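Local coordinates for ethylbenzene dehydrogenase alpha-subunit (Aromatoleum aromaticum, PDB 2IVF), which carries a molybdenum atom, two pterin guanine dinucleotide cofactors and an iron/sulfur cluster as the alpha-subunit of a molybdopterin-family oxidoreductase, at residues A[146-151]-A[157-162]; A[165-170]-A[695-700]; A[340-345]-A[807-812]; A[352-357]-A[948-953]. All blocks are in the same frame, centred on the assembly; numbering follows the deposited sequence.

Contact 1. Residues A[146-151]-A[157-162]; sequences PLKRVG and KWKRVS
K148 lays its CB against V161 CG1 (3.6 Å); the valine crosses the lysine chain at about a right angle, and K148 CD lies 4.1 Å from the same V161 CG1. With CG anti to the backbone N (chi1 175°) and the rest extended, the chain runs out to NZ, which forms salt bridges with E165 and D169 on helix 163-181. A long aliphatic stem with a charged end suits a place that is greasy at its root and acidic at its tip. The two strands, 147-149 and 158-160, form an antiparallel beta hairpin at the edge of a mixed sheet. K148 and K159 are its hydrogen-bonded pair: K148 N gives to K159 O at 2.7 Å, and K159 N returns the bond to K148 O at 3.0 Å. Flanking bonds run from V161 N to P146 O and from V150 N to K157 O. On the other face of the hairpin, the indole of W158 takes L147 CD1 over one side, while W158 CE3 reaches L147 CB at 3.8 Å. Tryptophan and leucine fit here because both also pack on the beta-subunit, against its F103 and Y104. R149 bends at chi3, and its NH1 holds the G151 carbonyl O at 2.8 Å.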
loop_
_atom_site.group_PDB
_atom_site.type_symbol
_atom_site.label_atom_id
_atom_site.label_comp_id
_atom_site.label_asym_id
_atom_site.label_seq_id
_atom_site.Cartn_x
_atom_site.Cartn_y
_atom_site.Cartn_z
ATOM N N PRO A 146 19.291 -19.283 11.162
ATOM C CA PRO A 146 19.397 -18.655 12.472
ATOM C C PRO A 146 20.673 -17.880 12.562
ATOM O O PRO A 146 21.721 -18.376 12.142
ATOM C CB PRO A 146 19.414 -19.823 13.436
ATOM C CG PRO A 146 18.799 -20.954 12.704
ATOM C CD PRO A 146 19.196 -20.755 11.267
ATOM N N LEU A 147 20.572 -16.666 13.077
ATOM C CA LEU A 147 21.715 -15.777 13.220
ATOM C C LEU A 147 21.936 -15.482 14.669
ATOM O O LEU A 147 20.965 -15.255 15.416
ATOM C CB LEU A 147 21.399 -14.470 12.506
ATOM C CG LEU A 147 21.200 -14.626 11.005
ATOM C CD1 LEU A 147 20.706 -13.256 10.397
ATOM C CD2 LEU A 147 22.480 -15.143 10.375
ATOM N N LYS A 148 23.204 -15.399 15.035
ATOM C CA LYS A 148 23.609 -15.014 16.355
ATOM C C LYS A 148 24.503 -13.768 16.290
ATOM O O LYS A 148 25.430 -13.690 15.496
ATOM C CB LYS A 148 24.338 -16.170 17.022
ATOM C CG LYS A 148 24.920 -15.833 18.408
ATOM C CD LYS A 148 25.174 -17.133 19.133
ATOM C CE LYS A 148 25.785 -16.979 20.469
ATOM N NZ LYS A 148 25.537 -18.281 21.187
ATOM N N ARG A 149 24.221 -12.828 17.172
ATOM C CA ARG A 149 24.950 -11.592 17.248
ATOM C C ARG A 149 26.413 -11.837 17.545
ATOM O O ARG A 149 26.773 -12.606 18.446
ATOM C CB ARG A 149 24.366 -10.714 18.365
ATOM C CG ARG A 149 25.149 -9.473 18.656
ATOM C CD ARG A 149 24.360 -8.554 19.590
ATOM N NE ARG A 149 24.161 -9.128 20.937
ATOM C CZ ARG A 149 25.009 -9.058 21.959
ATOM N NH1 ARG A 149 26.207 -8.481 21.844
ATOM N NH2 ARG A 149 24.671 -9.613 23.122
ATOM N N VAL A 150 27.243 -11.121 16.796
ATOM C CA VAL A 150 28.659 -11.139 16.965
ATOM C C VAL A 150 29.221 -9.860 17.584
ATOM O O VAL A 150 30.092 -9.941 18.437
ATOM C CB VAL A 150 29.343 -11.444 15.617
ATOM C CG1 VAL A 150 30.852 -11.149 15.690
ATOM C CG2 VAL A 150 29.135 -12.918 15.289
ATOM N N GLY A 151 28.745 -8.700 17.137
ATOM C CA GLY A 151 29.209 -7.425 17.691
ATOM C C GLY A 151 28.273 -6.957 18.796
ATOM O O GLY A 151 27.714 -7.775 19.542
ATOM N N LYS A 157 26.736 -7.193 12.776
ATOM C CA LYS A 157 27.674 -8.297 12.722
ATOM C C LYS A 157 26.981 -9.567 13.228
ATOM O O LYS A 157 26.595 -9.665 14.414
ATOM C CB LYS A 157 28.931 -8.005 13.564
ATOM C CG LYS A 157 29.755 -6.765 13.148
ATOM C CD LYS A 157 31.077 -6.721 13.930
ATOM C CE LYS A 157 31.911 -5.489 13.594
ATOM N NZ LYS A 157 33.197 -5.501 14.312
ATOM N N TRP A 158 26.803 -10.525 12.310
ATOM C CA TRP A 158 26.080 -11.742 12.570
ATOM C C TRP A 158 26.843 -12.973 12.114
ATOM O O TRP A 158 27.697 -12.929 11.219
ATOM C CB TRP A 158 24.783 -11.707 11.753
ATOM C CG TRP A 158 23.836 -10.601 12.048
ATOM C CD1 TRP A 158 23.571 -9.497 11.276
ATOM C CD2 TRP A 158 22.940 -10.536 13.162
ATOM N NE1 TRP A 158 22.570 -8.745 11.863
ATOM C CE2 TRP A 158 22.164 -9.370 13.015
ATOM C CE3 TRP A 158 22.709 -11.369 14.266
ATOM C CZ2 TRP A 158 21.193 -9.022 13.915
ATOM C CZ3 TRP A 158 21.750 -11.008 15.179
ATOM C CH2 TRP A 158 20.995 -9.849 14.997
ATOM N N LYS A 159 26.548 -14.093 12.756
ATOM C CA LYS A 159 26.989 -15.397 12.273
ATOM C C LYS A 159 25.828 -16.378 12.288
ATOM O O LYS A 159 24.885 -16.269 13.091
ATOM C CB LYS A 159 28.139 -15.909 13.123
ATOM C CG LYS A 159 27.747 -16.531 14.457
ATOM C CD LYS A 159 28.995 -16.870 15.253
ATOM C CE LYS A 159 28.682 -17.238 16.695
ATOM N NZ LYS A 159 29.904 -17.594 17.451
ATOM N N ARG A 160 25.858 -17.286 11.328
ATOM C CA ARG A 160 24.889 -18.330 11.258
ATOM C C ARG A 160 25.178 -19.313 12.387
ATOM O O ARG A 160 26.333 -19.634 12.646
ATOM C CB ARG A 160 25.087 -19.064 9.950
ATOM C CG ARG A 160 24.146 -20.208 9.725
ATOM C CD ARG A 160 24.556 -20.968 8.476
ATOM N NE ARG A 160 23.689 -22.134 8.263
ATOM C CZ ARG A 160 23.809 -22.989 7.239
ATOM N NH1 ARG A 160 24.745 -22.816 6.301
ATOM N NH2 ARG A 160 22.976 -24.025 7.146
ATOM N N VAL A 161 24.124 -19.806 13.038
ATOM C CA VAL A 161 24.233 -20.925 13.977
ATOM C C VAL A 161 23.094 -21.890 13.685
ATOM O O VAL A 161 22.215 -21.551 12.901
ATOM C CB VAL A 161 24.107 -20.427 15.419
ATOM C CG1 VAL A 161 25.221 -19.422 15.717
ATOM C CG2 VAL A 161 22.739 -19.787 15.618
ATOM N N SER A 162 23.091 -23.044 14.348
ATOM C CA SER A 162 22.053 -24.024 14.171
ATOM C C SER A 162 20.842 -23.606 14.964
ATOM O O SER A 162 20.949 -22.856 15.944
ATOM C CB SER A 162 22.470 -25.410 14.616
ATOM O OG SER A 162 22.737 -25.458 16.018
HETATM O O HOH W 1 26.401 -7.190 15.867
#

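Contact 2. Residues A[165-170]-A[695-700]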
loop_
_atom_site.group_PDB
_atom_site.type_symbol
_atom_site.label_atom_id
_atom_site.label_comp_id
_atom_site.label_asym_id
_atom_site.label_seq_id
_atom_site.Cartn_x
_atom_site.Cartn_y
_atom_site.Cartn_z
ATOM N N GLU A 165 21.507 -24.541 18.566
ATOM C CA GLU A 165 22.258 -23.571 19.361
ATOM C C GLU A 165 21.385 -22.393 19.731
ATOM O O GLU A 165 21.332 -21.994 20.911
ATOM C CB GLU A 165 23.486 -23.078 18.595
ATOM C CG GLU A 165 24.134 -21.826 19.222
ATOM C CD GLU A 165 25.550 -21.557 18.768
ATOM O OE1 GLU A 165 26.077 -22.308 17.940
ATOM O OE2 GLU A 165 26.147 -20.603 19.276
ATOM N N ALA A 166 20.675 -21.859 18.727
ATOM C CA ALA A 166 19.838 -20.642 18.869
ATOM C C ALA A 166 18.663 -20.858 19.838
ATOM O O ALA A 166 18.487 -20.105 20.803
ATOM C CB ALA A 166 19.372 -20.172 17.513
ATOM N N ALA A 167 17.918 -21.941 19.642
ATOM C CA ALA A 167 16.831 -22.286 20.566
ATOM C C ALA A 167 17.362 -22.611 21.953
ATOM O O ALA A 167 16.721 -22.298 22.954
ATOM C CB ALA A 167 16.008 -23.452 20.008
ATOM N N GLY A 168 18.538 -23.231 22.016
ATOM C CA GLY A 168 19.212 -23.516 23.286
ATOM C C GLY A 168 19.579 -22.258 24.065
ATOM O O GLY A 168 19.364 -22.181 25.285
ATOM N N ASP A 169 20.128 -21.262 23.377
ATOM C CA ASP A 169 20.491 -20.008 24.071
ATOM C C ASP A 169 19.245 -19.324 24.563
ATOM O O ASP A 169 19.225 -18.754 25.649
ATOM C CB ASP A 169 21.221 -19.015 23.167
ATOM C CG ASP A 169 22.620 -19.461 22.791
ATOM O OD1 ASP A 169 23.114 -20.460 23.347
ATOM O OD2 ASP A 169 23.212 -18.779 21.927
ATOM N N ILE A 170 18.203 -19.345 23.745
ATOM C CA ILE A 170 16.958 -18.733 24.147
ATOM C C ILE A 170 16.396 -19.417 25.387
ATOM O O ILE A 170 15.964 -18.747 26.339
ATOM C CB ILE A 170 15.921 -18.769 23.020
ATOM C CG1 ILE A 170 16.398 -17.888 21.863
ATOM C CG2 ILE A 170 14.569 -18.326 23.566
ATOM C CD1 ILE A 170 15.682 -18.133 20.525
ATOM N N LEU A 695 10.332 -24.323 23.376
ATOM C CA LEU A 695 9.778 -24.955 24.575
ATOM C C LEU A 695 10.347 -26.361 24.890
ATOM O O LEU A 695 10.523 -26.698 26.046
ATOM C CB LEU A 695 8.241 -24.973 24.508
ATOM C CG LEU A 695 7.605 -23.599 24.548
ATOM C CD1 LEU A 695 6.082 -23.730 24.495
ATOM C CD2 LEU A 695 8.081 -22.808 25.777
ATOM N N LYS A 696 10.624 -27.180 23.875
ATOM C CA LYS A 696 11.249 -28.484 24.085
ATOM C C LYS A 696 12.613 -28.254 24.711
ATOM O O LYS A 696 12.967 -28.856 25.730
ATOM C CB LYS A 696 11.375 -29.190 22.728
ATOM C CG LYS A 696 11.919 -30.627 22.732
ATOM C CD LYS A 696 12.120 -31.129 21.299
ATOM C CE LYS A 696 12.802 -32.507 21.199
ATOM N NZ LYS A 696 14.340 -32.468 21.243
ATOM N N LYS A 697 13.354 -27.313 24.127
ATOM C CA LYS A 697 14.689 -26.948 24.627
ATOM C C LYS A 697 14.656 -26.409 26.033
ATOM O O LYS A 697 15.535 -26.702 26.805
ATOM C CB LYS A 697 15.339 -25.918 23.718
ATOM C CG LYS A 697 15.792 -26.493 22.396
ATOM C CD LYS A 697 17.052 -27.286 22.553
ATOM C CE LYS A 697 17.393 -28.036 21.287
ATOM N NZ LYS A 697 18.205 -29.247 21.579
ATOM N N VAL A 698 13.642 -25.628 26.368
ATOM C CA VAL A 698 13.472 -25.174 27.737
ATOM C C VAL A 698 13.394 -26.377 28.684
ATOM O O VAL A 698 14.101 -26.424 29.692
ATOM C CB VAL A 698 12.247 -24.267 27.874
ATOM C CG1 VAL A 698 11.856 -24.093 29.276
ATOM C CG2 VAL A 698 12.516 -22.919 27.208
ATOM N N GLY A 699 12.555 -27.344 28.331
ATOM C CA GLY A 699 12.447 -28.578 29.076
ATOM C C GLY A 699 13.765 -29.336 29.147
ATOM O O GLY A 699 14.195 -29.730 30.226
ATOM N N GLU A 700 14.405 -29.534 27.998
ATOM C CA GLU A 700 15.629 -30.346 27.902
ATOM C C GLU A 700 16.771 -29.667 28.681
ATOM O O GLU A 700 17.467 -30.312 29.457
ATOM C CB GLU A 700 16.032 -30.542 26.432
ATOM C CG GLU A 700 15.129 -31.525 25.647
ATOM C CD GLU A 700 15.487 -31.649 24.162
ATOM O OE1 GLU A 700 16.393 -30.923 23.691
ATOM O OE2 GLU A 700 14.842 -32.473 23.458
#
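Helix-helix packing joins A167 and G168 of helix 163-181 to K697 of helix 687-704, partners more than 500 residues apart in sequence. The methyl of A167 meets the stem of the lysine: its CB lies 3.9 Å from K697 CG, and K697 CB in turn rests 3.9 Å from the carbonyl O of A167. Across these two segments the first helix thus meets the CB and CG of K697. G168 offers its backbone here, with G168 N 4.3 Å from K697 CG, and the CA atoms of G168 and K697 stand 5.8 Å apart. The lysine then leaves the contact. With CG beside its own backbone N and a second bend in the same sense (chi2 -76°), the chain carries NZ outward to two carboxylates. NZ bonds E700 OE1 at 3.2 Å as a salt bridge one helical turn on, and it forms another with D164 near the start of helix 163-181. A lysine suits this place twice over: methylenes fill the seam, and the amine at its margin links both helices through their acids. Further in, V698 continues the seam on A171 and I174. The two helices lie packed side by side, and the first also rests on strand 648-651 of the mixed sheet through A166 and I170, as in an alpha/beta layered domain.

Contact 3. Residues A[340-345]-A[807-812]; sequences GKFLSA and THTRRA
T809 OG1 accepts a hydrogen bond from R811 N (3.2 Å), the ST turn, and is also bonded to Q813 OE1, while the methyl of the same threonine is pressed onto the ring of F342. Here the loop leading into helix 345-349 meets the loop between helices 796-800 and 819-824. The ST turn overlaps the end of a type I beta turn from T807 to R810, closed by R810 N giving to T807 O at 3.0 Å. Two further bonds stiffen the loop: R811 NH1 reaches the carbonyl O of T809, lying in both the guanidinium and the carbonyl plane, and T807 OG1 donates to R811 O at 2.6 Å on a lone pair. Threonine suits the site because its two branches do different work. At chi1 61° the hydroxyl sits between the backbone N and carbonyl carbon, facing the loop, which leaves CG2 to point at the phenylalanine. That CH-pi contact is buried, and phenylalanine offers the broad apolar face it needs. The side chains cross at about a right angle, with CG2 3.8 Å from the ring centroid and 28° off its normal. H808 brings the edge of its imidazole to the same ring, CD2 of H808 lying 4.2 Å from CD2 of F342.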
loop_
_atom_site.group_PDB
_atom_site.type_symbol
_atom_site.label_atom_id
_atom_site.label_comp_id
_atom_site.label_asym_id
_atom_site.label_seq_id
_atom_site.Cartn_x
_atom_site.Cartn_y
_atom_site.Cartn_z
ATOM N N GLY A 340 -23.930 17.830 39.562
ATOM C CA GLY A 340 -23.566 17.529 38.195
ATOM C C GLY A 340 -23.695 16.053 37.855
ATOM O O GLY A 340 -23.251 15.598 36.813
ATOM N N LYS A 341 -24.319 15.308 38.744
ATOM C CA LYS A 341 -24.392 13.871 38.579
ATOM C C LYS A 341 -25.816 13.473 38.241
ATOM O O LYS A 341 -26.775 14.156 38.631
ATOM C CB LYS A 341 -23.856 13.186 39.860
ATOM C CG LYS A 341 -22.312 12.997 39.781
ATOM C CD LYS A 341 -21.641 13.008 41.111
ATOM C CE LYS A 341 -20.114 13.150 40.985
ATOM N NZ LYS A 341 -19.474 12.227 39.999
ATOM N N PHE A 342 -25.959 12.392 37.487
ATOM C CA PHE A 342 -27.291 11.899 37.151
ATOM C C PHE A 342 -28.140 11.788 38.428
ATOM O O PHE A 342 -27.659 11.331 39.489
ATOM C CB PHE A 342 -27.241 10.542 36.453
ATOM C CG PHE A 342 -26.705 10.582 35.042
ATOM C CD1 PHE A 342 -27.480 11.063 33.995
ATOM C CD2 PHE A 342 -25.431 10.096 34.764
ATOM C CE1 PHE A 342 -26.988 11.089 32.689
ATOM C CE2 PHE A 342 -24.927 10.104 33.493
ATOM C CZ PHE A 342 -25.711 10.605 32.424
ATOM N N LEU A 343 -29.391 12.233 38.323
ATOM C CA LEU A 343 -30.363 12.032 39.387
ATOM C C LEU A 343 -30.613 10.540 39.531
ATOM O O LEU A 343 -30.965 9.886 38.538
ATOM C CB LEU A 343 -31.671 12.732 39.047
ATOM C CG LEU A 343 -32.784 12.608 40.080
ATOM C CD1 LEU A 343 -32.303 13.185 41.391
ATOM C CD2 LEU A 343 -34.043 13.304 39.556
ATOM N N SER A 344 -30.413 10.014 40.743
ATOM C CA SER A 344 -30.583 8.593 41.010
ATOM C C SER A 344 -31.721 8.332 41.979
ATOM O O SER A 344 -32.170 9.231 42.716
ATOM C CB SER A 344 -29.302 7.967 41.554
ATOM O OG SER A 344 -29.177 8.138 42.955
ATOM N N ALA A 345 -32.204 7.094 41.958
ATOM C CA ALA A 345 -33.297 6.686 42.820
ATOM C C ALA A 345 -32.819 6.720 44.261
ATOM O O ALA A 345 -33.606 6.969 45.160
ATOM C CB ALA A 345 -33.783 5.313 42.437
ATOM N N THR A 807 -23.525 0.311 29.569
ATOM C CA THR A 807 -22.995 1.570 30.070
ATOM C C THR A 807 -23.635 1.872 31.445
ATOM O O THR A 807 -24.643 1.287 31.803
ATOM C CB THR A 807 -23.324 2.769 29.141
ATOM O OG1 THR A 807 -24.739 2.916 28.990
ATOM C CG2 THR A 807 -22.676 2.678 27.797
ATOM N N HIS A 808 -23.009 2.778 32.194
ATOM C CA HIS A 808 -23.558 3.363 33.417
ATOM C C HIS A 808 -25.078 3.639 33.350
ATOM O O HIS A 808 -25.843 3.205 34.239
ATOM C CB HIS A 808 -22.816 4.661 33.692
ATOM C CG HIS A 808 -23.044 5.224 35.059
ATOM N ND1 HIS A 808 -22.639 4.576 36.210
ATOM C CD2 HIS A 808 -23.610 6.391 35.462
ATOM C CE1 HIS A 808 -22.958 5.314 37.262
ATOM N NE2 HIS A 808 -23.537 6.427 36.835
ATOM N N THR A 809 -25.475 4.379 32.325
ATOM C CA THR A 809 -26.870 4.806 32.085
ATOM C C THR A 809 -27.739 3.794 31.353
ATOM O O THR A 809 -28.959 4.025 31.173
ATOM C CB THR A 809 -26.921 6.081 31.239
ATOM O OG1 THR A 809 -26.309 5.848 29.960
ATOM C CG2 THR A 809 -26.250 7.258 31.968
ATOM N N ARG A 810 -27.115 2.699 30.915
ATOM C CA ARG A 810 -27.731 1.676 30.049
ATOM C C ARG A 810 -28.085 2.180 28.652
ATOM O O ARG A 810 -28.761 1.502 27.873
ATOM C CB ARG A 810 -28.947 1.043 30.692
ATOM C CG ARG A 810 -28.598 0.093 31.829
ATOM C CD ARG A 810 -28.032 -1.250 31.297
ATOM N NE ARG A 810 -27.372 -2.002 32.375
ATOM C CZ ARG A 810 -27.985 -2.871 33.163
ATOM N NH1 ARG A 810 -29.267 -3.123 33.007
ATOM N NH2 ARG A 810 -27.316 -3.490 34.133
ATOM N N ARG A 811 -27.619 3.381 28.350
ATOM C CA ARG A 811 -27.878 4.020 27.078
ATOM C C ARG A 811 -26.604 4.478 26.408
ATOM O O ARG A 811 -25.506 4.360 26.955
ATOM C CB ARG A 811 -28.825 5.190 27.283
ATOM C CG ARG A 811 -30.200 4.730 27.718
ATOM C CD ARG A 811 -30.868 5.634 28.753
ATOM N NE ARG A 811 -32.243 5.172 28.838
ATOM C CZ ARG A 811 -32.647 4.107 29.527
ATOM N NH1 ARG A 811 -31.806 3.440 30.307
ATOM N NH2 ARG A 811 -33.919 3.747 29.478
ATOM N N ALA A 812 -26.740 4.917 25.153
ATOM C CA ALA A 812 -25.608 5.483 24.437
ATOM C C ALA A 812 -25.402 6.812 25.154
ATOM O O ALA A 812 -26.291 7.644 25.150
ATOM C CB ALA A 812 -25.916 5.675 23.001
#

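Contact 4. Residues A[352-357]-A[948-953]; sequences EAKQFY and GYEQFR
K354 and E950 cross obliquely and meet at their ends, the ammonium of one against a single carboxylate oxygen of the other. K354 NZ lies 2.5 Å from E950 OE1, a short salt bridge in which the nitrogen approaches nearly along the C-O bond. It ties the turn leading into strand 356-360 to the loop between strands 915-917 and 969-975. On the lysine side, kinks at chi2 and chi3 (-75°) steer the amine across; on the glutamate side, CG stands anti to the backbone N (chi1 -170°) and the bend comes at chi2 (141°). A water fills the angle between them, accepting from K354 NZ at 3.2 Å and from E950 N at 2.8 Å, so the lysine holds both the side chain and, through water, the backbone of E950. E950 follows Y949 in a type I beta turn closed by F952 N giving to Y949 O (2.9 Å), where Y949 CD2 sits over the centre of the F952 ring. The guanidinium of R953 lies with one face on the backbone of E950 and Q951. K354 stands in another type I turn, from E352 to Q355, closed by a weak bond. H808 fits between the two loops, touching K354 and stacking on Y949. Lysine and glutamate suit these partly exposed positions because long, flexible chains can bridge the gap: the CA atoms of K354 and E950 are 10.2 Å apart. The chemistry is that of a charge-assisted hydrogen bond, with the carboxylate probably kept ionised by the ammonium.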
loop_
_atom_site.group_PDB
_atom_site.type_symbol
_atom_site.label_atom_id
_atom_site.label_comp_id
_atom_site.label_asym_id
_atom_site.label_seq_id
_atom_site.Cartn_x
_atom_site.Cartn_y
_atom_site.Cartn_z
ATOM N N GLU A 352 -31.955 2.392 44.004
ATOM C CA GLU A 352 -30.677 2.102 43.370
ATOM C C GLU A 352 -29.940 3.356 42.913
ATOM O O GLU A 352 -30.535 4.324 42.437
ATOM C CB GLU A 352 -30.864 1.175 42.180
ATOM C CG GLU A 352 -31.455 -0.172 42.548
ATOM C CD GLU A 352 -31.773 -0.988 41.307
ATOM O OE1 GLU A 352 -31.335 -0.583 40.213
ATOM O OE2 GLU A 352 -32.485 -2.014 41.433
ATOM N N ALA A 353 -28.627 3.292 43.053
ATOM C CA ALA A 353 -27.731 4.369 42.710
ATOM C C ALA A 353 -27.665 4.582 41.209
ATOM O O ALA A 353 -27.347 5.680 40.763
ATOM C CB ALA A 353 -26.329 4.054 43.253
ATOM N N LYS A 354 -27.934 3.521 40.448
ATOM C CA LYS A 354 -27.843 3.555 39.009
ATOM C C LYS A 354 -29.231 3.502 38.369
ATOM O O LYS A 354 -29.349 3.214 37.196
ATOM C CB LYS A 354 -26.932 2.422 38.528
ATOM C CG LYS A 354 -25.471 2.621 39.002
ATOM C CD LYS A 354 -24.459 2.212 37.986
ATOM C CE LYS A 354 -24.312 0.709 37.867
ATOM N NZ LYS A 354 -23.386 0.369 36.757
ATOM N N GLN A 355 -30.278 3.776 39.153
ATOM C CA GLN A 355 -31.602 3.976 38.596
ATOM C C GLN A 355 -31.752 5.464 38.296
ATOM O O GLN A 355 -31.665 6.317 39.183
ATOM C CB GLN A 355 -32.687 3.486 39.545
ATOM C CG GLN A 355 -34.130 3.786 39.084
ATOM C CD GLN A 355 -34.499 3.097 37.771
ATOM O OE1 GLN A 355 -34.646 1.880 37.725
ATOM N NE2 GLN A 355 -34.665 3.871 36.716
ATOM N N PHE A 356 -31.986 5.776 37.037
ATOM C CA PHE A 356 -32.013 7.171 36.608
ATOM C C PHE A 356 -33.397 7.583 36.143
ATOM O O PHE A 356 -34.336 6.760 36.165
ATOM C CB PHE A 356 -30.942 7.425 35.570
ATOM C CG PHE A 356 -29.574 7.046 36.019
ATOM C CD1 PHE A 356 -29.048 7.534 37.199
ATOM C CD2 PHE A 356 -28.793 6.215 35.257
ATOM C CE1 PHE A 356 -27.791 7.185 37.599
ATOM C CE2 PHE A 356 -27.526 5.870 35.664
ATOM C CZ PHE A 356 -27.026 6.363 36.826
ATOM N N TYR A 357 -33.539 8.863 35.778
ATOM C CA TYR A 357 -34.847 9.439 35.525
ATOM C C TYR A 357 -34.991 10.204 34.235
ATOM O O TYR A 357 -34.073 10.912 33.801
ATOM C CB TYR A 357 -35.224 10.376 36.654
ATOM C CG TYR A 357 -35.488 9.666 37.956
ATOM C CD1 TYR A 357 -36.775 9.273 38.298
ATOM C CD2 TYR A 357 -34.450 9.356 38.820
ATOM C CE1 TYR A 357 -37.019 8.615 39.428
ATOM C CE2 TYR A 357 -34.687 8.701 39.973
ATOM C CZ TYR A 357 -35.980 8.339 40.286
ATOM O OH TYR A 357 -36.253 7.699 41.462
ATOM N N GLY A 948 -14.090 2.904 38.257
ATOM C CA GLY A 948 -15.259 3.249 39.069
ATOM C C GLY A 948 -16.404 3.748 38.216
ATOM O O GLY A 948 -17.146 4.638 38.624
ATOM N N TYR A 949 -16.521 3.208 37.002
ATOM C CA TYR A 949 -17.610 3.554 36.110
ATOM C C TYR A 949 -17.787 2.399 35.138
ATOM O O TYR A 949 -16.827 1.902 34.568
ATOM C CB TYR A 949 -17.248 4.801 35.312
ATOM C CG TYR A 949 -18.360 5.744 34.981
ATOM C CD1 TYR A 949 -19.032 6.402 35.986
ATOM C CD2 TYR A 949 -18.690 6.032 33.650
ATOM C CE1 TYR A 949 -20.008 7.286 35.711
ATOM C CE2 TYR A 949 -19.677 6.944 33.352
ATOM C CZ TYR A 949 -20.341 7.559 34.405
ATOM O OH TYR A 949 -21.302 8.465 34.197
ATOM N N GLU A 950 -19.020 2.013 34.899
ATOM C CA GLU A 950 -19.280 0.822 34.107
ATOM C C GLU A 950 -18.422 0.706 32.862
ATOM O O GLU A 950 -17.741 -0.317 32.639
ATOM C CB GLU A 950 -20.756 0.775 33.723
ATOM C CG GLU A 950 -21.098 -0.547 33.111
ATOM C CD GLU A 950 -22.439 -1.086 33.505
ATOM O OE1 GLU A 950 -23.085 -0.552 34.448
ATOM O OE2 GLU A 950 -22.834 -2.076 32.853
ATOM N N GLN A 951 -18.446 1.737 32.036
ATOM C CA GLN A 951 -17.777 1.649 30.736
ATOM C C GLN A 951 -16.299 2.044 30.772
ATOM O O GLN A 951 -15.636 2.050 29.750
ATOM C CB GLN A 951 -18.491 2.478 29.684
ATOM C CG GLN A 951 -18.625 3.977 29.975
ATOM C CD GLN A 951 -20.031 4.303 30.381
ATOM O OE1 GLN A 951 -20.530 3.742 31.358
ATOM N NE2 GLN A 951 -20.690 5.188 29.641
ATOM N N PHE A 952 -15.805 2.409 31.944
ATOM C CA PHE A 952 -14.381 2.679 32.147
ATOM C C PHE A 952 -13.737 1.406 32.663
ATOM O O PHE A 952 -13.862 1.065 33.845
ATOM C CB PHE A 952 -14.186 3.839 33.122
ATOM C CG PHE A 952 -14.708 5.187 32.616
ATOM C CD1 PHE A 952 -15.143 5.373 31.319
ATOM C CD2 PHE A 952 -14.718 6.278 33.474
ATOM C CE1 PHE A 952 -15.613 6.610 30.897
ATOM C CE2 PHE A 952 -15.197 7.518 33.065
ATOM C CZ PHE A 952 -15.636 7.686 31.786
ATOM N N ARG A 953 -13.059 0.685 31.778
ATOM C CA ARG A 953 -12.548 -0.661 32.108
ATOM C C ARG A 953 -11.544 -1.161 31.100
ATOM O O ARG A 953 -11.407 -0.609 30.010
ATOM C CB ARG A 953 -13.676 -1.674 32.205
ATOM C CG ARG A 953 -14.426 -1.896 30.913
ATOM C CD ARG A 953 -15.885 -2.397 31.150
ATOM N NE ARG A 953 -16.796 -2.040 30.031
ATOM C CZ ARG A 953 -18.119 -2.202 30.068
ATOM N NH1 ARG A 953 -18.691 -2.699 31.143
ATOM N NH2 ARG A 953 -18.875 -1.861 29.037
HETATM O O HOH W 2 -21.064 2.584 36.789
#

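In the fold
Contacts 1 and 2 form one neighbourhood, their centres 16 Å apart: strand 158-160 runs on into helix 163-181, so the hairpin of contact 1 rests on the first helix of contact 2. Contacts 3 and 4 make a second neighbourhood, with centres 6 Å apart, about 50 to 60 Å from the first. There 340-345 and 352-357 flank helix 345-349, and a probable hydrogen bond from H808 N to Q951 OE1 ties loops 807-812 and 948-953. Chemistry follows place: the surface hairpin depends on backbone bonds, the partly buried helix pair on aliphatic packing with a salt bridge at its margin, the buried contact 3 on a methyl over a ring, and the surface contact 4 on opposite charges.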